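Local coordinates for protein dihydropteroate synthase (PDB 2Y5S) that probably catalyses the condensation of para-aminobenzoate with 6-hydroxymethyl-7,8-dihydropterin diphosphate to give 7,8-dihydropteroate, a step of folate biosynthesis, at residues E53-I56 / L62-I65; M146-E151 / M155-P160; A179-G184 / E188-D193; A240-G243 / E249-A252. One frame throughout, in Å; residues are numbered along the deposited sequence. Where two conformers were deposited one is given.

Contact 1 (E53-I56 / L62-I65); sequences ERMI and LLDI
Met55 on the helix and Leu63 on the strand make the closer of the two touches between 53-56 and 62-65, with Met55 CE 3.6 Å from Leu63 CD2. The Met55 side chain leaves the helix toward the strand, and its last torsion (chi3 -57°) turns CE out of the line of the chain, so that this terminal methyl comes nearer to the leucine than Met55 CB, which lies 4.1 Å from the same Leu63 CD2. The two side chains pass each other at a slant. One residue further along, Ile56 CD1 meets the other branch of the leucine, 3.9 Å from Leu63 CD1, and here the side chains stand roughly perpendicular. Ile56 does not start out facing the strand; CG1 lies opposite the carbonyl carbon (chi1 -67°), and the reach of CG1 and CD1 closes the gap. The fork of Leu63 is thus divided between two successive helix residues, and no hydrogen bond supplements this apolar packing. Backbones stay well apart, with Met55 CA 8.2 Å from Leu63 CA. Val98 covers both Ile56 and Leu63, while Met55 also packs on Leu29 of strand 24-30. Asp64 turns from the helix to form a salt bridge with Arg270 and hydrogen bonds with Ser101 and Asn122. Strand 62-66 runs parallel beside strand 24-30, and helix 45-58 connects them: this is the beta-alpha-beta crossover of a TIM barrel, with Leu63 joining the strand to its outer helix layer.

Contact 2 (M146-E151 / M155-P160); sequences MHMLGE and MQVGEP. With 78H (7,8-dihydropteroate), chain P; EDO (1,2-ethanediol), chain V.
The carbonyl of the Leu149-Gly150 peptide accepts the N-H of Gly158, with 2.8 Å between Leu149 O and Gly158 N. The hydrogen points straight at its acceptor (179°), although the donor is tilted 34° out of the carbonyl plane. The other flat group, the His147 ring, is met edge-to-face by Phe172, and C2 of a bound 1,2-ethanediol approaches it obliquely; its ND1 is hydrogen-bonded to Lys200. Around Leu149 O the packing is close on a second front, because Val157 CG2, placed opposite its own backbone N, lies 3.5 Å from Leu149 O. Val157 CG2 also lies 4.1 Å from Met148 CG, the two side chains standing about perpendicular. Leu149 splits its own methyls: CD2 comes within 3.3 Å of Glu159 O and rests on Pro160, whereas CD1 turns to the diol. That diol, probably from the crystallisation liquor, takes a hydrogen bond from the backbone, Gly150 N to its O2 at 3.0 Å, and gives a weak one to Met148 O, which Arg128 also grips. At the inner end Met146 SD stands 3.6 Å from N3 of 7,8-dihydropteroate, along a line nearly perpendicular to the pterin plane. Gly158 N to Leu149 O is the one well-formed hydrogen bond between the segments; 150-151 and 156-157 form a weakly bonded hairpin. It sits in the excursion that follows strand 142-146 of the barrel and precedes helix 165-182, with Trp125 lying against Met148 and Tyr162 against His147.

Contact 3 (A179-G184 / E188-D193); sequences ALRDAG and ERICVD. With 78H (7,8-dihydropteroate), chain P.
Ile190 sends its CD1 methyl into the helix surface between Leu180 and Arg181, meeting the two at different inclinations. Against Leu180 it runs at a slant, with Ile190 CD1 3.9 Å from Leu180 CB and 4.0 Å from Leu180 CD1; against Arg181 it stands almost perpendicular, and only the aliphatic part is met, Arg181 CG lying 4.1 Å from Ile190 CD1. CG1 of Ile190 lies opposite its carbonyl carbon (chi1 -59°), and the near-extended chi2 of 164° carries CD1 to the helix. This is the second half of a beta-alpha-beta crossover in the TIM barrel: helix 165-182 stops in a Schellman motif at Gly184, whose phi is positive and whose N bonds Arg181 O at 2.9 Å, and the chain re-enters as strand 190-193, beside the parallel strand 142-146. Tyr226 covers both Arg181 and Ile190, and Ile133 backs Leu180 from helix 132-136. At the far end of the strand, Asp193 turns its carboxylate to the pterin. Asp193 OD2 faces the ring nitrogen N3 of 7,8-dihydropteroate at a doubtfully short 2.5 Å and the exocyclic amino group N2, which gives a weak, bent bond, at 2.8 Å. OD1 accepts from Gly195 N, which helps fix the carboxylate's rotation.

Contact 4 (A240-G243 / E249-A252); sequences AVIG and ERVA. With EDO (1,2-ethanediol), chain T.
Apolar packing between the segments rests on one methyl, Ile242 CD1, which lies 4.0 Å from Arg250 CG; Glu249 O is a further van der Waals neighbour, also 4.0 Å from Ile242 CD1. The isoleucine puts CG1 between its backbone N and carbonyl carbon (chi1 68°), a tight placement that nevertheless directs CD1 across to the other segment, where it slants over the aliphatic start of the arginine. The touch is small and lies near the surface: Ile242 CA and Arg250 CA are 8.3 Å apart, and no hydrogen bond crosses the contact. Packing continues into the dimer, for Ile242 lies on Asp279, Val241 on Ala286 and Ala252 on Ala276, each of these partners belonging to the second subunit. Polar interactions concentrate on Arg250. Its chain is extended from CG to NE, which carries the guanidinium well away from Ile242. There NH2 donates to O1 of a 1,2-ethanediol, probably from the crystallisation liquor, at 2.7 Å between Arg250 NH2 and O1; the bond is nearly straight at 165°, and the diol oxygen lies at the edge of the guanidinium, in its plane. NE is bonded to Lys245 O and NH1 to Arg234 O, so backbone carbonyls hold the flat group in position. Arg250 stands at the N-cap position of helix 251-263, and its carbonyl O is hydrogen-bonded to the Ser254 hydroxyl. Together these features describe a loop-to-helix join in the TIM barrel, between strands 229-230 and 268-271, with the Arg250 side chain about 5 Å from bound 7,8-dihydropteroate.

Contacts 2 and 3 are the pair that touch: just past the end of strand 142-146, His147 N meets Asp193 O of the adjacent strand, 2.9 Å apart and probably hydrogen-bonded, and both contacts reach the bound 7,8-dihydropteroate, one through Met146 and the other through Asp193. Contact 1 shares the eight-stranded sheet with contact 3, yet their centres are 25 Å apart, and the Leu63 side chain is about 13 Å from the ligand, so contact 1 belongs to the barrel wall. In contact 4 the Arg250 side chain comes within about 5 Å (nearest atoms) of the ligand at its carboxylate end, nearest O23, away from the pterin; its centre lies 34 Å from that of contact 3.

Contact 1 (E53-I56 / L62-I65)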
loop_
_atom_site.group_PDB
_atom_site.type_symbol
_atom_site.label_atom_id
_atom_site.label_comp_id
_atom_site.label_asym_id
_atom_site.label_seq_id
_atom_site.Cartn_x
_atom_site.Cartn_y
_atom_site.Cartn_z
ATOM N N GLU B 53 -1.887 15.065 20.014
ATOM C CA GLU B 53 -0.908 14.297 20.789
ATOM C C GLU B 53 -0.850 12.839 20.341
ATOM O O GLU B 53 0.234 12.296 20.133
ATOM C CB GLU B 53 -1.221 14.377 22.292
ATOM C CG GLU B 53 -0.796 15.698 22.905
ATOM C CD GLU B 53 -1.439 15.974 24.253
ATOM O OE1 GLU B 53 -2.013 15.051 24.867
ATOM O OE2 GLU B 53 -1.375 17.135 24.691
ATOM N N ARG B 54 -2.017 12.219 20.182
ATOM C CA ARG B 54 -2.114 10.851 19.664
ATOM C C ARG B 54 -1.476 10.731 18.268
ATOM O O ARG B 54 -0.713 9.804 18.021
ATOM C CB ARG B 54 -3.588 10.401 19.630
ATOM C CG ARG B 54 -3.868 9.051 18.957
ATOM C CD ARG B 54 -3.092 7.911 19.609
ATOM N NE ARG B 54 -3.266 7.876 21.060
ATOM C CZ ARG B 54 -4.218 7.205 21.714
ATOM N NH1 ARG B 54 -5.130 6.486 21.061
ATOM N NH2 ARG B 54 -4.259 7.254 23.043
ATOM N N MET B 55 -1.781 11.671 17.373
ATOM C CA MET B 55 -1.213 11.630 16.007
ATOM C C MET B 55 0.313 11.770 16.000
ATOM O O MET B 55 0.995 11.040 15.278
ATOM C CB MET B 55 -1.879 12.660 15.079
ATOM C CG MET B 55 -3.257 12.191 14.583
ATOM S SD MET B 55 -4.021 13.277 13.363
ATOM C CE MET B 55 -4.041 14.813 14.257
ATOM N N ILE B 56 0.848 12.669 16.826
ATOM C CA ILE B 56 2.298 12.764 16.998
ATOM C C ILE B 56 2.869 11.437 17.525
ATOM O O ILE B 56 3.860 10.934 16.999
ATOM C CB ILE B 56 2.699 13.938 17.925
ATOM C CG1 ILE B 56 2.367 15.277 17.248
ATOM C CG2 ILE B 56 4.204 13.857 18.277
ATOM C CD1 ILE B 56 2.083 16.406 18.229
ATOM N N LEU B 62 3.669 16.326 10.488
ATOM C CA LEU B 62 3.007 17.631 10.472
ATOM C C LEU B 62 1.568 17.431 10.903
ATOM O O LEU B 62 1.034 16.319 10.777
ATOM C CB LEU B 62 2.999 18.272 9.076
ATOM C CG LEU B 62 4.268 18.429 8.230
ATOM C CD1 LEU B 62 4.473 17.148 7.412
ATOM C CD2 LEU B 62 4.143 19.657 7.307
ATOM N N LEU B 63 0.947 18.517 11.389
ATOM C CA LEU B 63 -0.473 18.518 11.710
ATOM C C LEU B 63 -1.183 19.577 10.886
ATOM O O LEU B 63 -0.709 20.708 10.802
ATOM C CB LEU B 63 -0.701 18.798 13.199
ATOM C CG LEU B 63 -0.094 17.766 14.142
ATOM C CD1 LEU B 63 -0.166 18.272 15.599
ATOM C CD2 LEU B 63 -0.797 16.421 13.950
ATOM N N ASP B 64 -2.321 19.211 10.298
ATOM C CA ASP B 64 -3.100 20.141 9.484
ATOM C C ASP B 64 -4.358 20.501 10.265
ATOM O O ASP B 64 -5.200 19.643 10.550
ATOM C CB ASP B 64 -3.431 19.537 8.107
ATOM C CG ASP B 64 -3.915 20.591 7.076
ATOM O OD1 ASP B 64 -3.407 21.732 7.056
ATOM O OD2 ASP B 64 -4.808 20.272 6.263
ATOM N N ILE B 65 -4.432 21.766 10.661
ATOM C CA ILE B 65 -5.507 22.279 11.485
ATOM C C ILE B 65 -6.510 22.963 10.566
ATOM O O ILE B 65 -6.151 23.882 9.838
ATOM C CB ILE B 65 -5.001 23.346 12.489
ATOM C CG1 ILE B 65 -3.936 22.785 13.440
ATOM C CG2 ILE B 65 -6.174 23.909 13.287
ATOM C CD1 ILE B 65 -3.167 23.882 14.182
#

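Contact 2 (M146-E151 / M155-P160)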
loop_
_atom_site.group_PDB
_atom_site.type_symbol
_atom_site.label_atom_id
_atom_site.label_comp_id
_atom_site.label_asym_id
_atom_site.label_seq_id
_atom_site.Cartn_x
_atom_site.Cartn_y
_atom_site.Cartn_z
ATOM N N MET B 146 -2.922 24.505 -3.879
ATOM C CA MET B 146 -3.646 23.374 -4.445
ATOM C C MET B 146 -4.368 23.784 -5.711
ATOM O O MET B 146 -4.725 24.962 -5.877
ATOM C CB MET B 146 -4.672 22.860 -3.437
ATOM C CG MET B 146 -5.184 21.450 -3.706
ATOM S SD MET B 146 -6.603 21.034 -2.683
ATOM C CE MET B 146 -7.918 21.818 -3.648
ATOM N N HIS B 147 -4.607 22.805 -6.584
ATOM C CA HIS B 147 -5.472 22.984 -7.741
ATOM C C HIS B 147 -6.919 22.592 -7.429
ATOM O O HIS B 147 -7.199 21.473 -6.990
ATOM C CB HIS B 147 -4.981 22.141 -8.931
ATOM C CG HIS B 147 -5.889 22.201 -10.120
ATOM N ND1 HIS B 147 -6.998 21.389 -10.258
ATOM C CD2 HIS B 147 -5.858 22.988 -11.222
ATOM C CE1 HIS B 147 -7.616 21.687 -11.384
ATOM N NE2 HIS B 147 -6.939 22.642 -11.995
ATOM N N MET B 148 -7.829 23.526 -7.680
ATOM C CA MET B 148 -9.248 23.256 -7.632
ATOM C C MET B 148 -9.837 23.952 -8.836
ATOM O O MET B 148 -9.468 25.093 -9.150
ATOM C CB MET B 148 -9.872 23.758 -6.319
ATOM C CG MET B 148 -11.401 23.767 -6.299
ATOM S SD MET B 148 -12.159 24.269 -4.734
ATOM C CE MET B 148 -11.075 25.608 -4.312
ATOM N N LEU B 149 -10.727 23.269 -9.543
ATOM C CA LEU B 149 -11.415 23.901 -10.659
ATOM C C LEU B 149 -12.593 24.684 -10.076
ATOM O O LEU B 149 -13.439 24.116 -9.398
ATOM C CB LEU B 149 -11.888 22.848 -11.671
ATOM C CG LEU B 149 -11.898 23.234 -13.147
ATOM C CD1 LEU B 149 -10.502 23.678 -13.595
ATOM C CD2 LEU B 149 -12.378 22.063 -13.976
ATOM N N GLY B 150 -12.637 25.983 -10.315
ATOM C CA GLY B 150 -13.758 26.793 -9.838
ATOM C C GLY B 150 -13.473 28.271 -9.935
ATOM O O GLY B 150 -12.339 28.665 -10.173
ATOM N N GLU B 151 -14.504 29.098 -9.785
ATOM C CA GLU B 151 -14.315 30.546 -9.745
ATOM C C GLU B 151 -14.292 30.969 -8.274
ATOM O O GLU B 151 -15.269 30.747 -7.552
ATOM C CB GLU B 151 -15.419 31.272 -10.518
ATOM C CG GLU B 151 -15.029 32.673 -11.003
ATOM C CD GLU B 151 -13.667 32.716 -11.698
ATOM O OE1 GLU B 151 -13.030 31.653 -11.870
ATOM O OE2 GLU B 151 -13.230 33.822 -12.068
ATOM N N MET B 155 -16.919 30.724 -4.409
ATOM C CA MET B 155 -16.579 29.814 -3.303
ATOM C C MET B 155 -17.059 28.384 -3.582
ATOM O O MET B 155 -17.183 27.576 -2.656
ATOM C CB MET B 155 -17.163 30.293 -1.959
ATOM C CG MET B 155 -16.860 31.738 -1.603
ATOM S SD MET B 155 -15.127 31.977 -1.214
ATOM C CE MET B 155 -15.059 33.766 -1.179
ATOM N N GLN B 156 -17.318 28.085 -4.858
ATOM C CA GLN B 156 -17.830 26.786 -5.274
ATOM C C GLN B 156 -16.879 26.100 -6.249
ATOM O O GLN B 156 -16.323 26.734 -7.157
ATOM C CB GLN B 156 -19.197 26.931 -5.937
ATOM C CG GLN B 156 -20.257 27.542 -5.022
ATOM C CD GLN B 156 -21.659 27.505 -5.618
ATOM O OE1 GLN B 156 -22.048 26.537 -6.273
ATOM N NE2 GLN B 156 -22.424 28.561 -5.383
ATOM N N VAL B 157 -16.707 24.799 -6.044
ATOM C CA VAL B 157 -16.038 23.941 -7.013
ATOM C C VAL B 157 -16.906 23.846 -8.279
ATOM O O VAL B 157 -18.138 23.796 -8.196
ATOM C CB VAL B 157 -15.791 22.533 -6.418
ATOM C CG1 VAL B 157 -17.116 21.791 -6.206
ATOM C CG2 VAL B 157 -14.836 21.734 -7.300
ATOM N N GLY B 158 -16.253 23.856 -9.441
ATOM C CA GLY B 158 -16.926 23.752 -10.732
ATOM C C GLY B 158 -16.897 22.329 -11.272
ATOM O O GLY B 158 -16.369 21.412 -10.623
ATOM N N GLU B 159 -17.477 22.152 -12.460
ATOM C CA GLU B 159 -17.565 20.844 -13.103
ATOM C C GLU B 159 -16.257 20.507 -13.807
ATOM O O GLU B 159 -15.601 21.402 -14.336
ATOM C CB GLU B 159 -18.705 20.816 -14.124
ATOM C CG GLU B 159 -20.094 20.947 -13.506
ATOM C CD GLU B 159 -20.411 19.808 -12.544
ATOM O OE1 GLU B 159 -20.269 18.630 -12.955
ATOM O OE2 GLU B 159 -20.799 20.090 -11.383
ATOM N N PRO B 160 -15.885 19.208 -13.840
ATOM C CA PRO B 160 -14.624 18.843 -14.480
ATOM C C PRO B 160 -14.605 19.264 -15.932
ATOM O O PRO B 160 -15.601 19.082 -16.634
ATOM C CB PRO B 160 -14.598 17.318 -14.378
ATOM C CG PRO B 160 -15.609 16.972 -13.338
ATOM C CD PRO B 160 -16.646 18.020 -13.417
HETATM O O4 78H P . -6.395 17.157 -0.894
HETATM C C4 78H P . -6.219 18.144 -0.178
HETATM C C5 78H P . -7.211 18.606 0.712
HETATM N N3 78H P . -5.009 18.851 -0.260
HETATM C C9 78H P . -6.925 19.761 1.476
HETATM N N5 78H P . -8.381 17.935 0.869
HETATM C C2 78H P . -4.798 20.026 0.525
HETATM N N8 78H P . -7.858 20.261 2.375
HETATM N N1 78H P . -5.758 20.427 1.374
HETATM C C6 78H P . -9.340 18.403 1.693
HETATM N N2 78H P . -3.658 20.726 0.419
HETATM C C7 78H P . -9.233 19.749 2.415
HETATM C C10 78H P . -10.601 17.618 1.916
HETATM N N11 78H P . -11.573 17.901 0.854
HETATM C C15 78H P . -12.158 16.884 0.234
HETATM C C16 78H P . -12.197 16.824 -1.155
HETATM C C17 78H P . -12.708 15.862 1.009
HETATM C C18 78H P . -12.807 15.749 -1.776
HETATM C C19 78H P . -13.319 14.783 0.385
HETATM C C20 78H P . -13.371 14.730 -1.006
HETATM C C21 78H P . -14.016 13.524 -1.697
HETATM O O22 78H P . -13.774 13.396 -2.899
HETATM O O23 78H P . -14.624 12.673 -1.011
HETATM C C1 EDO V . -8.508 27.476 -13.094
HETATM O O1 EDO V . -8.554 26.577 -14.204
HETATM C C2 EDO V . -8.889 26.691 -11.849
HETATM O O2 EDO V . -10.107 27.210 -11.318
#

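Contact 3 (A179-G184 / E188-D193)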
loop_
_atom_site.group_PDB
_atom_site.type_symbol
_atom_site.label_atom_id
_atom_site.label_comp_id
_atom_site.label_asym_id
_atom_site.label_seq_id
_atom_site.Cartn_x
_atom_site.Cartn_y
_atom_site.Cartn_z
ATOM N N ALA B 179 2.834 33.681 -9.336
ATOM C CA ALA B 179 2.130 34.794 -8.701
ATOM C C ALA B 179 2.644 35.027 -7.289
ATOM O O ALA B 179 2.815 36.168 -6.870
ATOM C CB ALA B 179 0.617 34.565 -8.704
ATOM N N LEU B 180 2.895 33.949 -6.554
ATOM C CA LEU B 180 3.533 34.053 -5.237
ATOM C C LEU B 180 4.942 34.674 -5.353
ATOM O O LEU B 180 5.291 35.576 -4.594
ATOM C CB LEU B 180 3.618 32.681 -4.553
ATOM C CG LEU B 180 2.287 32.116 -4.066
ATOM C CD1 LEU B 180 2.436 30.646 -3.628
ATOM C CD2 LEU B 180 1.741 32.993 -2.942
ATOM N N ARG B 181 5.739 34.177 -6.296
ATOM C CA ARG B 181 7.105 34.659 -6.472
ATOM C C ARG B 181 7.173 36.131 -6.898
ATOM O O ARG B 181 8.043 36.874 -6.419
ATOM C CB ARG B 181 7.875 33.767 -7.441
ATOM C CG ARG B 181 8.209 32.402 -6.810
ATOM C CD ARG B 181 8.955 31.476 -7.733
ATOM N NE ARG B 181 10.192 32.078 -8.210
ATOM C CZ ARG B 181 10.460 32.415 -9.473
ATOM N NH1 ARG B 181 9.595 32.179 -10.461
ATOM N NH2 ARG B 181 11.625 32.983 -9.752
ATOM N N ASP B 182 6.246 36.548 -7.764
ATOM C CA ASP B 182 6.146 37.953 -8.174
ATOM C C ASP B 182 5.889 38.884 -7.000
ATOM O O ASP B 182 6.224 40.056 -7.065
ATOM C CB ASP B 182 5.013 38.158 -9.178
ATOM C CG ASP B 182 5.306 37.561 -10.528
ATOM O OD1 ASP B 182 6.482 37.270 -10.815
ATOM O OD2 ASP B 182 4.349 37.382 -11.304
ATOM N N ALA B 183 5.257 38.380 -5.946
ATOM C CA ALA B 183 5.020 39.177 -4.740
ATOM C C ALA B 183 6.153 39.065 -3.717
ATOM O O ALA B 183 6.034 39.605 -2.615
ATOM C CB ALA B 183 3.694 38.776 -4.104
ATOM N N GLY B 184 7.241 38.372 -4.067
ATOM C CA GLY B 184 8.428 38.264 -3.205
ATOM C C GLY B 184 8.617 36.950 -2.448
ATOM O O GLY B 184 9.578 36.806 -1.692
ATOM N N GLU B 188 11.480 28.273 -2.421
ATOM C CA GLU B 188 11.649 27.175 -1.464
ATOM C C GLU B 188 10.539 27.071 -0.390
ATOM O O GLU B 188 10.419 26.044 0.273
ATOM C CB GLU B 188 13.044 27.220 -0.808
ATOM C CG GLU B 188 13.493 28.583 -0.359
ATOM C CD GLU B 188 14.394 29.304 -1.387
ATOM O OE1 GLU B 188 13.897 29.760 -2.445
ATOM O OE2 GLU B 188 15.613 29.413 -1.121
ATOM N N ARG B 189 9.719 28.112 -0.235
ATOM C CA ARG B 189 8.582 28.088 0.699
ATOM C C ARG B 189 7.331 27.443 0.103
ATOM O O ARG B 189 6.324 27.280 0.796
ATOM C CB ARG B 189 8.221 29.517 1.118
ATOM C CG ARG B 189 9.276 30.250 1.970
ATOM C CD ARG B 189 8.906 31.717 2.130
ATOM N NE ARG B 189 7.593 31.832 2.756
ATOM C CZ ARG B 189 6.800 32.901 2.742
ATOM N NH1 ARG B 189 7.152 34.025 2.124
ATOM N NH2 ARG B 189 5.619 32.827 3.357
ATOM N N ILE B 190 7.385 27.089 -1.180
ATOM C CA ILE B 190 6.202 26.678 -1.926
ATOM C C ILE B 190 6.201 25.179 -2.208
ATOM O O ILE B 190 7.182 24.610 -2.695
ATOM C CB ILE B 190 6.085 27.452 -3.274
ATOM C CG1 ILE B 190 6.021 28.974 -3.017
ATOM C CG2 ILE B 190 4.824 27.006 -4.056
ATOM C CD1 ILE B 190 6.300 29.860 -4.250
ATOM N N CYS B 191 5.079 24.544 -1.894
ATOM C CA CYS B 191 4.785 23.212 -2.393
ATOM C C CYS B 191 3.467 23.270 -3.131
ATOM O O CYS B 191 2.750 24.270 -3.048
ATOM C CB CYS B 191 4.741 22.179 -1.279
ATOM S SG CYS B 191 3.472 22.374 -0.041
ATOM N N VAL B 192 3.185 22.229 -3.907
ATOM C CA VAL B 192 1.978 22.190 -4.726
ATOM C C VAL B 192 1.207 20.893 -4.498
ATOM O O VAL B 192 1.767 19.870 -4.059
ATOM C CB VAL B 192 2.318 22.298 -6.211
ATOM C CG1 VAL B 192 3.085 23.598 -6.500
ATOM C CG2 VAL B 192 3.112 21.056 -6.675
ATOM N N ASP B 193 -0.066 20.925 -4.860
ATOM C CA ASP B 193 -0.973 19.814 -4.628
ATOM C C ASP B 193 -1.999 19.773 -5.769
ATOM O O ASP B 193 -2.669 20.777 -6.041
ATOM C CB ASP B 193 -1.646 20.063 -3.284
ATOM C CG ASP B 193 -2.639 19.002 -2.890
ATOM O OD1 ASP B 193 -3.107 18.218 -3.729
ATOM O OD2 ASP B 193 -3.003 19.012 -1.690
HETATM O O4 78H P . -6.395 17.157 -0.894
HETATM C C4 78H P . -6.219 18.144 -0.178
HETATM C C5 78H P . -7.211 18.606 0.712
HETATM N N3 78H P . -5.009 18.851 -0.260
HETATM C C9 78H P . -6.925 19.761 1.476
HETATM N N5 78H P . -8.381 17.935 0.869
HETATM C C2 78H P . -4.798 20.026 0.525
HETATM N N8 78H P . -7.858 20.261 2.375
HETATM N N1 78H P . -5.758 20.427 1.374
HETATM C C6 78H P . -9.340 18.403 1.693
HETATM N N2 78H P . -3.658 20.726 0.419
HETATM C C7 78H P . -9.233 19.749 2.415
HETATM C C10 78H P . -10.601 17.618 1.916
HETATM N N11 78H P . -11.573 17.901 0.854
HETATM C C15 78H P . -12.158 16.884 0.234
HETATM C C16 78H P . -12.197 16.824 -1.155
HETATM C C17 78H P . -12.708 15.862 1.009
HETATM C C18 78H P . -12.807 15.749 -1.776
HETATM C C19 78H P . -13.319 14.783 0.385
HETATM C C20 78H P . -13.371 14.730 -1.006
HETATM C C21 78H P . -14.016 13.524 -1.697
HETATM O O22 78H P . -13.774 13.396 -2.899
HETATM O O23 78H P . -14.624 12.673 -1.011
#

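Contact 4 (A240-G243 / E249-A252)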
loop_
_atom_site.group_PDB
_atom_site.type_symbol
_atom_site.label_atom_id
_atom_site.label_comp_id
_atom_site.label_asym_id
_atom_site.label_seq_id
_atom_site.Cartn_x
_atom_site.Cartn_y
_atom_site.Cartn_z
ATOM N N ALA B 240 -15.279 4.851 -4.775
ATOM C CA ALA B 240 -15.727 4.511 -6.118
ATOM C C ALA B 240 -15.134 3.205 -6.640
ATOM O O ALA B 240 -15.775 2.526 -7.443
ATOM C CB ALA B 240 -15.433 5.654 -7.088
ATOM N N VAL B 241 -13.926 2.851 -6.200
ATOM C CA VAL B 241 -13.266 1.633 -6.672
ATOM C C VAL B 241 -13.386 0.444 -5.716
ATOM O O VAL B 241 -12.981 -0.671 -6.051
ATOM C CB VAL B 241 -11.799 1.875 -7.026
ATOM C CG1 VAL B 241 -11.692 2.989 -8.060
ATOM C CG2 VAL B 241 -10.959 2.200 -5.778
ATOM N N ILE B 242 -13.962 0.655 -4.540
ATOM C CA ILE B 242 -14.142 -0.455 -3.590
ATOM C C ILE B 242 -15.602 -0.739 -3.307
ATOM O O ILE B 242 -15.954 -1.158 -2.213
ATOM C CB ILE B 242 -13.341 -0.238 -2.274
ATOM C CG1 ILE B 242 -13.908 0.933 -1.452
ATOM C CG2 ILE B 242 -11.861 -0.021 -2.601
ATOM C CD1 ILE B 242 -13.051 1.346 -0.236
ATOM N N GLY B 243 -16.460 -0.534 -4.300
ATOM C CA GLY B 243 -17.846 -0.954 -4.183
ATOM C C GLY B 243 -18.704 0.033 -3.421
ATOM O O GLY B 243 -19.804 -0.307 -2.988
ATOM N N GLU B 249 -14.829 3.238 6.144
ATOM C CA GLU B 249 -14.420 1.930 5.653
ATOM C C GLU B 249 -13.383 2.019 4.513
ATOM O O GLU B 249 -13.238 1.085 3.733
ATOM C CB GLU B 249 -15.656 1.138 5.229
ATOM C CG GLU B 249 -16.534 0.779 6.433
ATOM C CD GLU B 249 -17.852 0.146 6.050
ATOM O OE1 GLU B 249 -17.907 -0.544 5.004
ATOM O OE2 GLU B 249 -18.831 0.345 6.806
ATOM N N ARG B 250 -12.645 3.125 4.440
ATOM C CA ARG B 250 -11.733 3.362 3.327
ATOM C C ARG B 250 -10.275 3.408 3.765
ATOM O O ARG B 250 -9.431 3.911 3.022
ATOM C CB ARG B 250 -12.093 4.668 2.620
ATOM C CG ARG B 250 -13.477 4.675 1.997
ATOM C CD ARG B 250 -13.843 6.007 1.386
ATOM N NE ARG B 250 -15.224 5.998 0.893
ATOM C CZ ARG B 250 -15.899 7.070 0.479
ATOM N NH1 ARG B 250 -15.341 8.266 0.506
ATOM N NH2 ARG B 250 -17.149 6.951 0.038
ATOM N N VAL B 251 -9.964 2.850 4.934
ATOM C CA VAL B 251 -8.620 2.997 5.491
ATOM C C VAL B 251 -7.588 2.278 4.631
ATOM O O VAL B 251 -6.573 2.882 4.266
ATOM C CB VAL B 251 -8.520 2.518 6.963
ATOM C CG1 VAL B 251 -7.098 2.724 7.500
ATOM C CG2 VAL B 251 -9.563 3.241 7.846
ATOM N N ALA B 252 -7.830 1.005 4.306
ATOM C CA ALA B 252 -6.868 0.257 3.481
ATOM C C ALA B 252 -6.692 0.879 2.115
ATOM O O ALA B 252 -5.573 0.981 1.612
ATOM C CB ALA B 252 -7.256 -1.228 3.352
HETATM C C1 EDO T . -18.298 10.182 0.574
HETATM O O1 EDO T . -18.657 9.167 -0.374
HETATM C C2 EDO T . -17.144 11.001 0.009
HETATM O O2 EDO T . -16.224 11.368 1.038
#